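Local coordinates for protein BrkA autotransporter (Bordetella pertussis, PDB 3QQ2) that forms the outer-membrane pore that carries to the cell surface the passenger domain of BrkA, a protein that blocks the classical complement pathway, at residues L252-Y264 with I272-F284. The protein carries 1 engineered substitution. Numbering follows the deposited sequence.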
loop_
_atom_site.group_PDB
_atom_site.type_symbol
_atom_site.label_atom_id
_atom_site.label_comp_id
_atom_site.label_asym_id
_atom_site.label_seq_id
_atom_site.Cartn_x
_atom_site.Cartn_y
_atom_site.Cartn_z
ATOM N N LEU A 252 -28.696 -27.270 33.040
ATOM C CA LEU A 252 -30.023 -27.007 33.548
ATOM C C LEU A 252 -30.966 -28.042 33.001
ATOM O O LEU A 252 -31.309 -28.005 31.825
ATOM C CB LEU A 252 -30.484 -25.597 33.178
ATOM C CG LEU A 252 -30.220 -24.508 34.224
ATOM C CD1 LEU A 252 -29.357 -24.995 35.400
ATOM C CD2 LEU A 252 -29.623 -23.275 33.551
ATOM N N GLY A 253 -31.361 -28.975 33.860
ATOM C CA GLY A 253 -32.284 -30.049 33.497
ATOM C C GLY A 253 -33.110 -29.933 32.224
ATOM O O GLY A 253 -33.677 -28.884 31.934
ATOM N N LYS A 254 -33.188 -31.052 31.506
ATOM C CA LYS A 254 -33.876 -31.211 30.207
ATOM C C LYS A 254 -33.028 -30.778 29.029
ATOM O O LYS A 254 -33.478 -30.057 28.142
ATOM C CB LYS A 254 -35.287 -30.620 30.179
ATOM C CG LYS A 254 -36.296 -31.633 30.683
ATOM C CD LYS A 254 -37.712 -31.071 30.840
ATOM C CE LYS A 254 -38.429 -31.797 31.951
ATOM N NZ LYS A 254 -37.517 -31.837 33.149
ATOM N N GLY A 255 -31.782 -31.242 29.054
ATOM C CA GLY A 255 -30.884 -31.130 27.927
ATOM C C GLY A 255 -30.179 -29.807 27.754
ATOM O O GLY A 255 -29.302 -29.709 26.913
ATOM N N HIS A 256 -30.537 -28.788 28.528
ATOM C CA HIS A 256 -29.881 -27.476 28.381
ATOM C C HIS A 256 -28.518 -27.345 29.098
ATOM O O HIS A 256 -28.265 -27.959 30.158
ATOM C CB HIS A 256 -30.821 -26.342 28.798
ATOM C CG HIS A 256 -32.165 -26.412 28.150
ATOM N ND1 HIS A 256 -32.407 -25.924 26.879
ATOM C CD2 HIS A 256 -33.329 -26.947 28.576
ATOM C CE1 HIS A 256 -33.665 -26.149 26.556
ATOM N NE2 HIS A 256 -34.247 -26.764 27.568
ATOM N N ASN A 257 -27.652 -26.535 28.497
ATOM C CA ASN A 257 -26.333 -26.259 29.009
ATOM C C ASN A 257 -25.961 -24.832 28.742
ATOM O O ASN A 257 -26.124 -24.345 27.621
ATOM C CB ASN A 257 -25.336 -27.147 28.322
ATOM C CG ASN A 257 -25.590 -28.581 28.600
ATOM O OD1 ASN A 257 -26.198 -29.282 27.790
ATOM N ND2 ASN A 257 -25.168 -29.033 29.777
ATOM N N LEU A 258 -25.479 -24.169 29.786
ATOM C CA LEU A 258 -25.037 -22.796 29.708
ATOM C C LEU A 258 -23.624 -22.693 30.232
ATOM O O LEU A 258 -23.298 -23.296 31.266
ATOM C CB LEU A 258 -25.936 -21.902 30.552
ATOM C CG LEU A 258 -27.305 -21.552 29.982
ATOM C CD1 LEU A 258 -28.203 -20.989 31.077
ATOM C CD2 LEU A 258 -27.183 -20.574 28.824
ATOM N N TYR A 259 -22.791 -21.936 29.509
ATOM C CA TYR A 259 -21.439 -21.560 29.963
ATOM C C TYR A 259 -21.232 -20.053 29.828
ATOM O O TYR A 259 -21.664 -19.427 28.878
ATOM C CB TYR A 259 -20.359 -22.308 29.173
ATOM C CG TYR A 259 -20.738 -23.719 28.774
ATOM C CD1 TYR A 259 -21.613 -23.954 27.700
ATOM C CD2 TYR A 259 -20.232 -24.828 29.461
ATOM C CE1 TYR A 259 -21.967 -25.270 27.316
ATOM C CE2 TYR A 259 -20.582 -26.153 29.092
ATOM C CZ TYR A 259 -21.446 -26.360 28.013
ATOM O OH TYR A 259 -21.807 -27.637 27.626
ATOM N N ALA A 260 -20.587 -19.466 30.808
ATOM C CA ALA A 260 -20.142 -18.096 30.692
ATOM C C ALA A 260 -18.811 -18.005 31.438
ATOM O O ALA A 260 -18.632 -18.661 32.460
ATOM C CB ALA A 260 -21.184 -17.124 31.266
ATOM N N SER A 261 -17.870 -17.236 30.890
ATOM C CA SER A 261 -16.592 -16.984 31.542
ATOM C C SER A 261 -16.116 -15.579 31.287
ATOM O O SER A 261 -16.490 -14.953 30.301
ATOM C CB SER A 261 -15.524 -17.973 31.084
ATOM O OG SER A 261 -15.309 -17.884 29.691
ATOM N N TYR A 262 -15.294 -15.081 32.201
ATOM C CA TYR A 262 -14.599 -13.828 31.998
ATOM C C TYR A 262 -13.125 -14.134 32.065
ATOM O O TYR A 262 -12.720 -15.033 32.801
ATOM C CB TYR A 262 -15.002 -12.816 33.062
ATOM C CG TYR A 262 -14.099 -11.607 33.141
ATOM C CD1 TYR A 262 -13.551 -11.212 34.366
ATOM C CD2 TYR A 262 -13.790 -10.852 32.004
ATOM C CE1 TYR A 262 -12.715 -10.096 34.467
ATOM C CE2 TYR A 262 -12.945 -9.732 32.089
ATOM C CZ TYR A 262 -12.413 -9.363 33.333
ATOM O OH TYR A 262 -11.568 -8.274 33.454
ATOM N N GLU A 263 -12.336 -13.428 31.256
ATOM C CA GLU A 263 -10.880 -13.570 31.269
ATOM C C GLU A 263 -10.167 -12.232 31.110
ATOM O O GLU A 263 -10.604 -11.370 30.344
ATOM C CB GLU A 263 -10.414 -14.553 30.207
ATOM C CG GLU A 263 -9.128 -15.226 30.590
ATOM C CD GLU A 263 -8.668 -16.305 29.602
ATOM O OE1 GLU A 263 -8.913 -17.513 29.865
ATOM O OE2 GLU A 263 -8.040 -15.955 28.575
ATOM N N TYR A 264 -9.087 -12.075 31.875
ATOM C CA TYR A 264 -8.186 -10.933 31.807
ATOM C C TYR A 264 -6.753 -11.442 31.625
ATOM O O TYR A 264 -6.380 -12.460 32.211
ATOM C CB TYR A 264 -8.285 -10.099 33.087
ATOM C CG TYR A 264 -7.213 -9.032 33.191
ATOM C CD1 TYR A 264 -6.451 -8.859 34.355
ATOM C CD2 TYR A 264 -6.939 -8.195 32.100
ATOM C CE1 TYR A 264 -5.450 -7.848 34.425
ATOM C CE2 TYR A 264 -5.948 -7.207 32.156
ATOM C CZ TYR A 264 -5.214 -7.033 33.309
ATOM O OH TYR A 264 -4.262 -6.047 33.295
ATOM N N ILE A 272 -5.090 -7.665 27.715
ATOM C CA ILE A 272 -6.490 -7.966 27.426
ATOM C C ILE A 272 -7.403 -7.538 28.583
ATOM O O ILE A 272 -7.761 -8.346 29.429
ATOM C CB ILE A 272 -6.659 -9.462 27.120
ATOM C CG1 ILE A 272 -5.839 -9.834 25.882
ATOM C CG2 ILE A 272 -8.110 -9.801 26.959
ATOM C CD1 ILE A 272 -5.469 -11.288 25.764
ATOM N N PRO A 273 -7.794 -6.256 28.619
ATOM C CA PRO A 273 -8.551 -5.792 29.771
ATOM C C PRO A 273 -9.818 -6.586 29.998
ATOM O O PRO A 273 -10.291 -6.630 31.136
ATOM C CB PRO A 273 -8.899 -4.354 29.403
ATOM C CG PRO A 273 -7.830 -3.957 28.475
ATOM C CD PRO A 273 -7.565 -5.169 27.655
ATOM N N TRP A 274 -10.366 -7.192 28.934
ATOM C CA TRP A 274 -11.552 -8.057 29.044
ATOM C C TRP A 274 -11.770 -9.003 27.892
ATOM O O TRP A 274 -11.499 -8.681 26.760
ATOM C CB TRP A 274 -12.833 -7.262 29.305
ATOM C CG TRP A 274 -13.082 -6.145 28.386
ATOM C CD1 TRP A 274 -12.779 -4.833 28.596
ATOM C CD2 TRP A 274 -13.729 -6.213 27.112
ATOM N NE1 TRP A 274 -13.177 -4.071 27.513
ATOM C CE2 TRP A 274 -13.762 -4.895 26.588
ATOM C CE3 TRP A 274 -14.276 -7.258 26.350
ATOM C CZ2 TRP A 274 -14.318 -4.597 25.347
ATOM C CZ3 TRP A 274 -14.821 -6.960 25.103
ATOM C CH2 TRP A 274 -14.841 -5.638 24.619
ATOM N N SER A 275 -12.295 -10.177 28.207
ATOM C CA SER A 275 -12.543 -11.207 27.235
ATOM C C SER A 275 -13.682 -12.065 27.768
ATOM O O SER A 275 -13.507 -12.800 28.753
ATOM C CB SER A 275 -11.281 -12.046 27.054
ATOM O OG SER A 275 -11.555 -13.314 26.463
ATOM N N PHE A 276 -14.843 -11.962 27.118
ATOM C CA PHE A 276 -16.059 -12.694 27.497
ATOM C C PHE A 276 -16.359 -13.826 26.525
ATOM O O PHE A 276 -16.149 -13.684 25.330
ATOM C CB PHE A 276 -17.254 -11.746 27.540
ATOM C CG PHE A 276 -17.032 -10.516 28.385
ATOM C CD1 PHE A 276 -16.860 -9.264 27.790
ATOM C CD2 PHE A 276 -16.993 -10.601 29.785
ATOM C CE1 PHE A 276 -16.646 -8.105 28.577
ATOM C CE2 PHE A 276 -16.783 -9.445 30.586
ATOM C CZ PHE A 276 -16.612 -8.201 29.983
ATOM N N HIS A 277 -16.814 -14.956 27.053
ATOM C CA HIS A 277 -17.339 -16.066 26.264
ATOM C C HIS A 277 -18.646 -16.499 26.914
ATOM O O HIS A 277 -18.729 -16.630 28.135
ATOM C CB HIS A 277 -16.400 -17.277 26.280
ATOM C CG HIS A 277 -15.075 -17.065 25.612
ATOM N ND1 HIS A 277 -13.893 -16.936 26.319
ATOM C CD2 HIS A 277 -14.729 -17.020 24.302
ATOM C CE1 HIS A 277 -12.883 -16.784 25.476
ATOM N NE2 HIS A 277 -13.363 -16.832 24.245
ATOM N N ALA A 278 -19.666 -16.719 26.099
ATOM C CA ALA A 278 -20.942 -17.265 26.561
ATOM C C ALA A 278 -21.247 -18.391 25.619
ATOM O O ALA A 278 -20.955 -18.288 24.434
ATOM C CB ALA A 278 -22.024 -16.230 26.487
ATOM N N GLY A 279 -21.816 -19.471 26.123
ATOM C CA GLY A 279 -22.115 -20.601 25.257
ATOM C C GLY A 279 -23.326 -21.374 25.716
ATOM O O GLY A 279 -23.514 -21.522 26.924
ATOM N N TYR A 280 -24.131 -21.855 24.761
ATOM C CA TYR A 280 -25.276 -22.715 25.046
ATOM C C TYR A 280 -25.207 -24.028 24.269
ATOM O O TYR A 280 -24.877 -24.025 23.092
ATOM C CB TYR A 280 -26.608 -22.011 24.721
ATOM C CG TYR A 280 -27.793 -22.983 24.671
ATOM C CD1 TYR A 280 -28.083 -23.709 23.510
ATOM C CD2 TYR A 280 -28.593 -23.208 25.789
ATOM C CE1 TYR A 280 -29.144 -24.618 23.465
ATOM C CE2 TYR A 280 -29.660 -24.116 25.741
ATOM C CZ TYR A 280 -29.920 -24.809 24.572
ATOM O OH TYR A 280 -30.948 -25.707 24.517
ATOM N N ARG A 281 -25.576 -25.137 24.907
ATOM C CA ARG A 281 -25.635 -26.441 24.228
ATOM C C ARG A 281 -26.861 -27.234 24.672
ATOM O O ARG A 281 -27.188 -27.260 25.862
ATOM C CB ARG A 281 -24.355 -27.260 24.473
ATOM C CG ARG A 281 -24.464 -28.733 24.070
ATOM C CD ARG A 281 -23.137 -29.462 24.155
ATOM N NE ARG A 281 -23.223 -30.849 23.688
ATOM C CZ ARG A 281 -22.864 -31.277 22.466
ATOM N NH1 ARG A 281 -22.374 -30.435 21.546
ATOM N NH2 ARG A 281 -23.001 -32.560 22.146
ATOM N N TYR A 282 -27.511 -27.889 23.707
ATOM C CA TYR A 282 -28.731 -28.693 23.895
ATOM C C TYR A 282 -28.335 -30.146 23.733
ATOM O O TYR A 282 -27.800 -30.544 22.699
ATOM C CB TYR A 282 -29.771 -28.320 22.826
ATOM C CG TYR A 282 -31.222 -28.771 23.051
ATOM C CD1 TYR A 282 -31.521 -29.985 23.661
ATOM C CD2 TYR A 282 -32.307 -27.982 22.589
ATOM C CE1 TYR A 282 -32.830 -30.396 23.850
ATOM C CE2 TYR A 282 -33.636 -28.391 22.776
ATOM C CZ TYR A 282 -33.876 -29.608 23.411
ATOM O OH TYR A 282 -35.157 -30.054 23.629
ATOM N N SER A 283 -28.595 -30.940 24.764
ATOM C CA SER A 283 -28.201 -32.346 24.780
ATOM C C SER A 283 -29.210 -33.203 24.040
ATOM O O SER A 283 -29.049 -34.421 23.910
ATOM C CB SER A 283 -28.002 -32.810 26.207
ATOM O OG SER A 283 -26.791 -32.271 26.675
ATOM N N PHE A 284 -30.247 -32.521 23.560
ATOM C CA PHE A 284 -31.208 -33.004 22.571
ATOM C C PHE A 284 -31.854 -34.352 22.854
ATOM O O PHE A 284 -31.174 -35.377 22.850
ATOM C CB PHE A 284 -30.644 -32.968 21.137
ATOM C CG PHE A 284 -31.715 -32.764 20.100
ATOM C CD1 PHE A 284 -32.518 -33.835 19.689
ATOM C CD2 PHE A 284 -31.978 -31.494 19.594
ATOM C CE1 PHE A 284 -33.535 -33.649 18.773
ATOM C CE2 PHE A 284 -32.994 -31.305 18.685
ATOM C CZ PHE A 284 -33.779 -32.386 18.277
ATOM O OXT PHE A 284 -33.071 -34.428 23.059
#
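The imidazole of H256 and the phenol of Y280 meet rim to rim, their planes 47° apart, with neither ring over the other's face. H256 ND1 lies at the edge of the Y280 ring, hydrogen-bonded to Y280 OH at 2.8 Å; swinging CG anti to the backbone N (chi1 166°) lays the Y280 ring toward strand 256-264, where its OH meets H256. The Y282 ring meets the H256 ring obliquely, which completes an aromatic cluster of the three. Farther along, the near-parallel rings of Y262 and F276 are slid apart and barely overlap, touching at Y262 CD2 and F276 CE2 (3.6 Å). W274 CB sits at the edge of Y262, whose OH gives a hydrogen bond to P273 O (3.1 Å).

These rings share one face of an antiparallel hairpin with L258, A260 and A278. Its backbone ladder includes paired bonds between Y259 and G279 and between S261 and H277. The edge of the Y259 ring lies against G279, a glycine that puts no side chain on that face. The polar R281, E263 and S275 occupy the other face, where R281 forms salt bridges with D19 and D54, E263 with R213, and S275 hydrogen-bonds to E30.

Strand 271-282 also pairs with strand 21-34, closing the autotransporter barrel. The chemistry divides accordingly: aromatic and aliphatic groups probably face lipid, where the bond to Y280 OH gives the H256 imidazole a partner, while charged partners reached across the inside of the barrel are consistent with the hydrophilic pore.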